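Local coordinates for protein hypothetical bacterial 6-phosphogluconolactonase (Bacteroides fragilis, PDB 3SCY) that is a putative 6-phosphogluconolactonase with a seven-bladed beta-propeller fold that probably hydrolyses 6-phosphogluconolactone to 6-phosphogluconate, at residues S66-S71 with A76-A81; V124-Q129 with P135-I140; F80-D83 with T88-L91. All coordinates share one frame; numbering follows the deposited sequence. Where two conformers were deposited one is given.

Contact 1. Residues S66-S71 with A76-A81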
loop_
_atom_site.group_PDB
_atom_site.type_symbol
_atom_site.label_atom_id
_atom_site.label_comp_id
_atom_site.label_asym_id
_atom_site.label_seq_id
_atom_site.Cartn_x
_atom_site.Cartn_y
_atom_site.Cartn_z
ATOM N N SER A 66 10.812 -5.973 -0.548
ATOM C CA SER A 66 10.599 -4.714 -1.242
ATOM C C SER A 66 10.560 -4.920 -2.724
ATOM O O SER A 66 11.214 -5.817 -3.242
ATOM C CB SER A 66 11.695 -3.707 -0.890
ATOM O OG SER A 66 12.872 -3.869 -1.670
ATOM N N VAL A 67 9.851 -4.038 -3.420
ATOM C CA VAL A 67 9.934 -4.063 -4.866
ATOM C C VAL A 67 11.257 -3.370 -5.214
ATOM O O VAL A 67 11.882 -2.725 -4.346
ATOM C CB VAL A 67 8.753 -3.359 -5.570
ATOM C CG1 VAL A 67 7.425 -4.014 -5.217
ATOM C CG2 VAL A 67 8.741 -1.843 -5.278
ATOM N N ASN A 68 11.689 -3.521 -6.476
ATOM C CA ASN A 68 12.767 -2.743 -7.104
ATOM C C ASN A 68 12.074 -2.212 -8.340
ATOM O O ASN A 68 11.920 -2.956 -9.317
ATOM C CB ASN A 68 14.025 -3.583 -7.380
ATOM C CG ASN A 68 14.602 -4.167 -6.112
ATOM O OD1 ASN A 68 15.230 -3.470 -5.307
ATOM N ND2 ASN A 68 14.347 -5.442 -5.867
ATOM N N GLU A 69 11.545 -0.986 -8.259
ATOM C CA GLU A 69 10.684 -0.459 -9.309
ATOM C C GLU A 69 11.471 0.110 -10.478
ATOM O O GLU A 69 11.911 1.257 -10.455
ATOM C CB GLU A 69 9.678 0.553 -8.751
ATOM C CG GLU A 69 8.584 0.871 -9.755
ATOM C CD GLU A 69 7.675 2.029 -9.409
ATOM O OE1 GLU A 69 7.677 2.474 -8.241
ATOM O OE2 GLU A 69 6.916 2.460 -10.306
ATOM N N PHE A 70 11.620 -0.733 -11.502
ATOM C CA PHE A 70 12.306 -0.430 -12.743
ATOM C C PHE A 70 11.447 -0.812 -13.918
ATOM O O PHE A 70 10.696 -1.794 -13.838
ATOM C CB PHE A 70 13.652 -1.156 -12.799
ATOM C CG PHE A 70 14.636 -0.496 -11.879
ATOM C CD1 PHE A 70 15.308 0.659 -12.268
ATOM C CD2 PHE A 70 14.868 -1.000 -10.605
ATOM C CE1 PHE A 70 16.211 1.283 -11.409
ATOM C CE2 PHE A 70 15.737 -0.355 -9.733
ATOM C CZ PHE A 70 16.420 0.774 -10.149
ATOM N N SER A 71 11.566 0.001 -15.005
ATOM C CA SER A 71 10.795 -0.043 -16.252
ATOM C C SER A 71 11.227 -1.153 -17.202
ATOM O O SER A 71 10.474 -1.469 -18.125
ATOM C CB SER A 71 10.893 1.297 -16.978
ATOM O OG SER A 71 10.364 2.346 -16.183
ATOM N N ALA A 76 12.296 -6.149 -10.020
ATOM C CA ALA A 76 12.537 -7.264 -9.138
ATOM C C ALA A 76 11.904 -7.077 -7.767
ATOM O O ALA A 76 11.257 -6.057 -7.503
ATOM C CB ALA A 76 14.057 -7.430 -8.963
ATOM N N VAL A 77 12.089 -8.095 -6.911
ATOM C CA VAL A 77 11.728 -8.066 -5.493
ATOM C C VAL A 77 12.953 -8.459 -4.708
ATOM O O VAL A 77 13.649 -9.401 -5.101
ATOM C CB VAL A 77 10.514 -8.949 -5.142
ATOM C CG1 VAL A 77 10.250 -8.959 -3.630
ATOM C CG2 VAL A 77 9.287 -8.453 -5.888
ATOM N N SER A 78 13.225 -7.744 -3.610
ATOM C CA SER A 78 14.345 -8.045 -2.728
ATOM C C SER A 78 13.803 -8.562 -1.414
ATOM O O SER A 78 12.810 -8.016 -0.925
ATOM C CB SER A 78 15.173 -6.785 -2.484
ATOM O OG SER A 78 15.707 -6.277 -3.696
ATOM N N ALA A 79 14.454 -9.572 -0.843
ATOM C CA ALA A 79 14.096 -10.154 0.441
ATOM C C ALA A 79 15.194 -9.878 1.431
ATOM O O ALA A 79 16.371 -10.102 1.117
ATOM C CB ALA A 79 13.902 -11.657 0.291
ATOM N N PHE A 80 14.829 -9.438 2.632
ATOM C CA PHE A 80 15.781 -9.095 3.681
ATOM C C PHE A 80 15.455 -9.746 4.999
ATOM O O PHE A 80 14.271 -9.862 5.337
ATOM C CB PHE A 80 15.739 -7.572 3.953
ATOM C CG PHE A 80 15.976 -6.663 2.779
ATOM C CD1 PHE A 80 14.933 -6.320 1.926
ATOM C CD2 PHE A 80 17.241 -6.121 2.543
ATOM C CE1 PHE A 80 15.140 -5.473 0.849
ATOM C CE2 PHE A 80 17.455 -5.289 1.449
ATOM C CZ PHE A 80 16.407 -4.985 0.604
ATOM N N ALA A 81 16.480 -10.105 5.777
ATOM C CA ALA A 81 16.266 -10.452 7.174
ATOM C C ALA A 81 16.175 -9.125 7.933
ATOM O O ALA A 81 16.978 -8.207 7.677
ATOM C CB ALA A 81 17.405 -11.290 7.709
#
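Ser66 and Ser78 face each other as an antiparallel hydrogen-bonded pair. Ser66 N gives its hydrogen to Ser78 O over 2.9 Å, in the carbonyl plane, and Ser78 N returns one to Ser66 O over 2.8 Å. That second carbonyl oxygen also takes a CA-H...O contact from Val77 CA at 3.2 Å. Val67 and Val77 make the non-hydrogen-bonded pair, their side chains on the other face of the sheet; with chi1 at 176°, Val77 CG1 sits beside its own carbonyl carbon and comes within 3.3 Å of Ser66 O. At Asn68 the ladder resumes: Asn68 N reaches Ala76 O over 2.8 Å from above the carbonyl plane, while Ala76 N meets a lone pair of Asn68 O at a longer 3.3 Å. Beyond this pair the chain leaves the sheet, and Glu69 turns to Tyr21 and Ser53. Two middle strands of one propeller blade are thus joined mainly through their backbones: the Ser66-Ser78 and Asn68-Ala76 pairs exchange four N-H...O bonds, while the backbones of Val67 and Val77 bond outward, to Tyr54 and Gln95 respectively.

Contact 2. Residues V124-Q129 with P135-I140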
loop_
_atom_site.group_PDB
_atom_site.type_symbol
_atom_site.label_atom_id
_atom_site.label_comp_id
_atom_site.label_asym_id
_atom_site.label_seq_id
_atom_site.Cartn_x
_atom_site.Cartn_y
_atom_site.Cartn_z
ATOM N N VAL A 124 3.948 -13.948 -8.841
ATOM C CA VAL A 124 3.916 -14.735 -7.613
ATOM C C VAL A 124 5.301 -15.317 -7.379
ATOM O O VAL A 124 5.872 -15.896 -8.321
ATOM C CB VAL A 124 2.857 -15.888 -7.729
ATOM C CG1 VAL A 124 2.823 -16.758 -6.478
ATOM C CG2 VAL A 124 1.469 -15.321 -8.026
ATOM N N PHE A 125 5.807 -15.197 -6.134
ATOM C CA PHE A 125 7.068 -15.813 -5.731
ATOM C C PHE A 125 6.842 -16.678 -4.512
ATOM O O PHE A 125 6.409 -16.138 -3.491
ATOM C CB PHE A 125 8.149 -14.763 -5.367
ATOM C CG PHE A 125 8.487 -13.714 -6.390
ATOM C CD1 PHE A 125 7.733 -12.552 -6.486
ATOM C CD2 PHE A 125 9.594 -13.859 -7.217
ATOM C CE1 PHE A 125 8.064 -11.558 -7.398
ATOM C CE2 PHE A 125 9.897 -12.888 -8.165
ATOM C CZ PHE A 125 9.138 -11.732 -8.246
ATOM N N PRO A 126 7.215 -17.972 -4.529
ATOM C CA PRO A 126 7.164 -18.750 -3.288
ATOM C C PRO A 126 8.241 -18.234 -2.326
ATOM O O PRO A 126 9.312 -17.799 -2.770
ATOM C CB PRO A 126 7.493 -20.190 -3.731
ATOM C CG PRO A 126 7.383 -20.180 -5.255
ATOM C CD PRO A 126 7.753 -18.764 -5.655
ATOM N N ILE A 127 7.972 -18.311 -1.037
ATOM C CA ILE A 127 8.947 -17.918 -0.012
ATOM C C ILE A 127 9.614 -19.199 0.480
ATOM O O ILE A 127 8.919 -20.161 0.840
ATOM C CB ILE A 127 8.292 -17.152 1.152
ATOM C CG1 ILE A 127 7.657 -15.829 0.658
ATOM C CG2 ILE A 127 9.349 -16.852 2.238
ATOM C CD1 ILE A 127 6.741 -15.127 1.660
ATOM N N GLY A 128 10.943 -19.216 0.495
ATOM C CA GLY A 128 11.661 -20.400 0.962
ATOM C C GLY A 128 11.612 -20.536 2.475
ATOM O O GLY A 128 11.180 -19.620 3.187
ATOM N N GLN A 129 12.098 -21.677 2.986
ATOM C CA GLN A 129 12.046 -21.971 4.405
ATOM C C GLN A 129 12.896 -21.035 5.254
ATOM O O GLN A 129 12.701 -20.967 6.462
ATOM C CB GLN A 129 12.480 -23.406 4.644
ATOM C CG GLN A 129 11.441 -24.404 4.168
ATOM C CD GLN A 129 11.828 -25.814 4.532
ATOM O OE1 GLN A 129 12.237 -26.099 5.659
ATOM N NE2 GLN A 129 11.723 -26.716 3.573
ATOM N N PRO A 135 12.540 -18.196 -7.267
ATOM C CA PRO A 135 12.211 -17.536 -8.546
ATOM C C PRO A 135 10.702 -17.518 -8.788
ATOM O O PRO A 135 9.997 -18.381 -8.267
ATOM C CB PRO A 135 12.913 -18.414 -9.587
ATOM C CG PRO A 135 14.020 -19.063 -8.831
ATOM C CD PRO A 135 13.446 -19.344 -7.474
ATOM N N ALA A 136 10.204 -16.544 -9.547
ATOM C CA ALA A 136 8.758 -16.435 -9.778
ATOM C C ALA A 136 8.144 -17.771 -10.183
ATOM O O ALA A 136 8.749 -18.505 -10.977
ATOM C CB ALA A 136 8.488 -15.414 -10.844
ATOM N N SER A 137 7.010 -18.137 -9.572
ATOM C CA SER A 137 6.306 -19.383 -9.915
ATOM C C SER A 137 5.146 -19.099 -10.853
ATOM O O SER A 137 4.662 -20.020 -11.510
ATOM C CB SER A 137 5.796 -20.098 -8.668
ATOM O OG SER A 137 5.007 -19.189 -7.915
ATOM N N ASP A 138 4.712 -17.823 -10.960
ATOM C CA ASP A 138 3.626 -17.451 -11.875
ATOM C C ASP A 138 3.717 -15.988 -12.245
ATOM O O ASP A 138 4.105 -15.172 -11.420
ATOM C CB ASP A 138 2.270 -17.742 -11.216
ATOM C CG ASP A 138 1.089 -17.941 -12.145
ATOM O OD1 ASP A 138 1.302 -17.977 -13.397
ATOM O OD2 ASP A 138 -0.033 -18.175 -11.632
ATOM N N VAL A 139 3.429 -15.670 -13.499
ATOM C CA VAL A 139 3.337 -14.297 -14.037
ATOM C C VAL A 139 1.989 -14.266 -14.753
ATOM O O VAL A 139 1.793 -15.018 -15.722
ATOM C CB VAL A 139 4.524 -13.844 -14.938
ATOM C CG1 VAL A 139 4.335 -12.403 -15.440
ATOM C CG2 VAL A 139 5.854 -13.967 -14.215
ATOM N N ILE A 140 1.044 -13.479 -14.226
ATOM C CA ILE A 140 -0.327 -13.430 -14.739
ATOM C C ILE A 140 -0.515 -12.134 -15.502
ATOM O O ILE A 140 -0.439 -11.061 -14.906
ATOM C CB ILE A 140 -1.361 -13.621 -13.583
ATOM C CG1 ILE A 140 -1.060 -14.930 -12.815
ATOM C CG2 ILE A 140 -2.812 -13.616 -14.123
ATOM C CD1 ILE A 140 -1.675 -15.089 -11.448
#
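Val124 and Asp138 stand on one face of the sheet and cross obliquely, Val124 CB lying 4.0 Å from Asp138 CB, so the aspartate meets the valine with its methylene. Ser137 comes in next to them: its OG lies 3.6 Å from Val124 CG1, and its CB packs against CG and CD of Pro126. The serine owes this to a chi1 of 54°, which holds OG between its backbone N and carbonyl carbon and turns it back over the neighbouring strand. On the far side of the strand Phe125 reaches across to Ala136; its ring atom CE2 is 3.9 Å from Ala136 CB, and CD2 comes close to Ala136 N. Under these side chains the backbone forms a classic beta bulge, with Ser137 and Asp138 both opposite Val124. Val124 N bonds to Asp138 O at 2.9 Å, almost straight at 174°. Val124 O receives Ser137 N at 2.8 Å and, weakly, Asp138 N at 3.5 Å. Pro126 follows, and its CD rests 3.5 Å from Pro135 O. The Val124 carbonyl therefore takes the Ser137 N-H firmly and the Asp138 N-H only weakly. The extra residue of the bulge shifts the register where the hairpin of a propeller blade opens into its loop, and there the contacts of Phe125 with Ala136 and of Pro126 with Pro135 O and Ser137 add to the backbone bonds.

Contact 3. Residues F80-D83 with T88-L91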
loop_
_atom_site.group_PDB
_atom_site.type_symbol
_atom_site.label_atom_id
_atom_site.label_comp_id
_atom_site.label_asym_id
_atom_site.label_seq_id
_atom_site.Cartn_x
_atom_site.Cartn_y
_atom_site.Cartn_z
ATOM N N PHE A 80 14.829 -9.438 2.632
ATOM C CA PHE A 80 15.781 -9.095 3.681
ATOM C C PHE A 80 15.455 -9.746 4.999
ATOM O O PHE A 80 14.271 -9.862 5.337
ATOM C CB PHE A 80 15.739 -7.572 3.953
ATOM C CG PHE A 80 15.976 -6.663 2.779
ATOM C CD1 PHE A 80 14.933 -6.320 1.926
ATOM C CD2 PHE A 80 17.241 -6.121 2.543
ATOM C CE1 PHE A 80 15.140 -5.473 0.849
ATOM C CE2 PHE A 80 17.455 -5.289 1.449
ATOM C CZ PHE A 80 16.407 -4.985 0.604
ATOM N N ALA A 81 16.480 -10.105 5.777
ATOM C CA ALA A 81 16.266 -10.452 7.174
ATOM C C ALA A 81 16.175 -9.125 7.933
ATOM O O ALA A 81 16.978 -8.207 7.677
ATOM C CB ALA A 81 17.405 -11.290 7.709
ATOM N N PHE A 82 15.200 -9.000 8.817
ATOM C CA PHE A 82 14.994 -7.754 9.551
ATOM C C PHE A 82 15.142 -7.955 11.034
ATOM O O PHE A 82 14.657 -8.933 11.601
ATOM C CB PHE A 82 13.594 -7.173 9.222
ATOM C CG PHE A 82 13.333 -5.812 9.832
ATOM C CD1 PHE A 82 14.162 -4.732 9.545
ATOM C CD2 PHE A 82 12.218 -5.594 10.625
ATOM C CE1 PHE A 82 13.912 -3.473 10.092
ATOM C CE2 PHE A 82 11.959 -4.332 11.162
ATOM C CZ PHE A 82 12.811 -3.282 10.892
ATOM N N ASP A 83 15.849 -7.022 11.678
ATOM C CA ASP A 83 16.012 -7.016 13.132
ATOM C C ASP A 83 15.321 -5.740 13.611
ATOM O O ASP A 83 15.855 -4.649 13.430
ATOM C CB ASP A 83 17.489 -7.112 13.532
ATOM C CG ASP A 83 17.738 -7.118 15.033
ATOM O OD1 ASP A 83 16.963 -6.463 15.771
ATOM O OD2 ASP A 83 18.721 -7.740 15.465
ATOM N N THR A 88 17.933 -3.030 11.416
ATOM C CA THR A 88 18.857 -3.409 10.360
ATOM C C THR A 88 18.211 -4.346 9.382
ATOM O O THR A 88 17.404 -5.192 9.771
ATOM C CB THR A 88 20.141 -4.040 10.933
ATOM O OG1 THR A 88 19.769 -5.123 11.777
ATOM C CG2 THR A 88 21.001 -3.030 11.688
ATOM N N LEU A 89 18.574 -4.189 8.106
ATOM C CA LEU A 89 18.111 -5.023 6.999
ATOM C C LEU A 89 19.299 -5.746 6.405
ATOM O O LEU A 89 20.311 -5.105 6.113
ATOM C CB LEU A 89 17.437 -4.175 5.931
ATOM C CG LEU A 89 16.088 -3.626 6.334
ATOM C CD1 LEU A 89 15.754 -2.367 5.552
ATOM C CD2 LEU A 89 15.016 -4.671 6.165
ATOM N N HIS A 90 19.204 -7.059 6.245
ATOM C CA HIS A 90 20.304 -7.818 5.653
ATOM C C HIS A 90 19.778 -8.536 4.470
ATOM O O HIS A 90 18.994 -9.470 4.631
ATOM C CB HIS A 90 20.959 -8.805 6.652
ATOM C CG HIS A 90 21.806 -8.133 7.698
ATOM N ND1 HIS A 90 21.246 -7.592 8.823
ATOM C CD2 HIS A 90 23.148 -7.957 7.744
ATOM C CE1 HIS A 90 22.247 -7.094 9.525
ATOM N NE2 HIS A 90 23.418 -7.298 8.919
ATOM N N LEU A 91 20.154 -8.088 3.275
ATOM C CA LEU A 91 19.687 -8.694 2.040
ATOM C C LEU A 91 19.963 -10.190 2.028
ATOM O O LEU A 91 21.060 -10.645 2.371
ATOM C CB LEU A 91 20.344 -8.015 0.824
ATOM C CG LEU A 91 19.897 -8.484 -0.566
ATOM C CD1 LEU A 91 18.445 -8.081 -0.874
ATOM C CD2 LEU A 91 20.849 -7.982 -1.636
#
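Ala81 N donates to His90 O over 2.8 Å, the shortest bond of this pairing, and His90 N answers to Ala81 O over 2.9 Å, in the carbonyl plane. Both oxygens carry a second, weaker load: Phe80 CA and Leu89 CA each direct a CA-H at one of them, Phe80 to His90 O and Leu89 to Ala81 O. Two residues on, Asp83 N reaches Thr88 O over 3.1 Å, but the return bond from Thr88 N to Asp83 O is weak and the pair is loose.

The face bearing Phe80, Phe82, Leu89 and Leu91 is apolar. Leu91 CD1 lies over one face of the Phe80 ring, 4.1 Å from its centroid and offset toward the rim, a CH-pi contact. Leu91 has CG anti to its backbone N (chi1 -177°), and this brings the methyl above the ring. Leu89 fits between the two aromatics: a single methyl, CD2, touches Phe80 CB at 3.7 Å and Phe82 CD1 at 3.5 Å. Phe82 CD1 also comes 3.3 Å from Thr88 O, obliquely to the ring. On the opposite face, Thr88 OG1 lies alongside Asp83 CB, whereas the carboxylate of Asp83 turns to a salt bridge with Lys86 in the connecting turn.

The hairpin forms the outer half of a four-stranded propeller blade, with strand 88-96 at its edge and strand 63-68 on the inner side of strand 76-83. Phe80, Phe82 and Leu89 pack on the blade before it: Phe80 and Leu89 meet Ile29, and Phe82 meets Thr31 and also Thr15 and Leu17 of strand 13-20.

Overall arrangement
Contacts 1 and 3 belong to one blade and share Phe80 and Ala81: strand 76-83 pairs with strand 63-68 in contact 1 and with strand 88-96 in contact 3, their centres 13 Å apart. They also touch directly, Leu91 CD1 lying 3.5 Å from Ala79 O. Contact 2 is the outer hairpin of the next blade. It meets contact 1 where Val77 CG2 packs 3.7 Å from Phe125 CE1, an interface between blades, but stays about 9 Å from contact 3 at the nearest atoms. A magnesium ion lies about 14 Å from the Asp138 side chain. The sodium site, which includes Gln302 and Leu342, involves none of the three contacts.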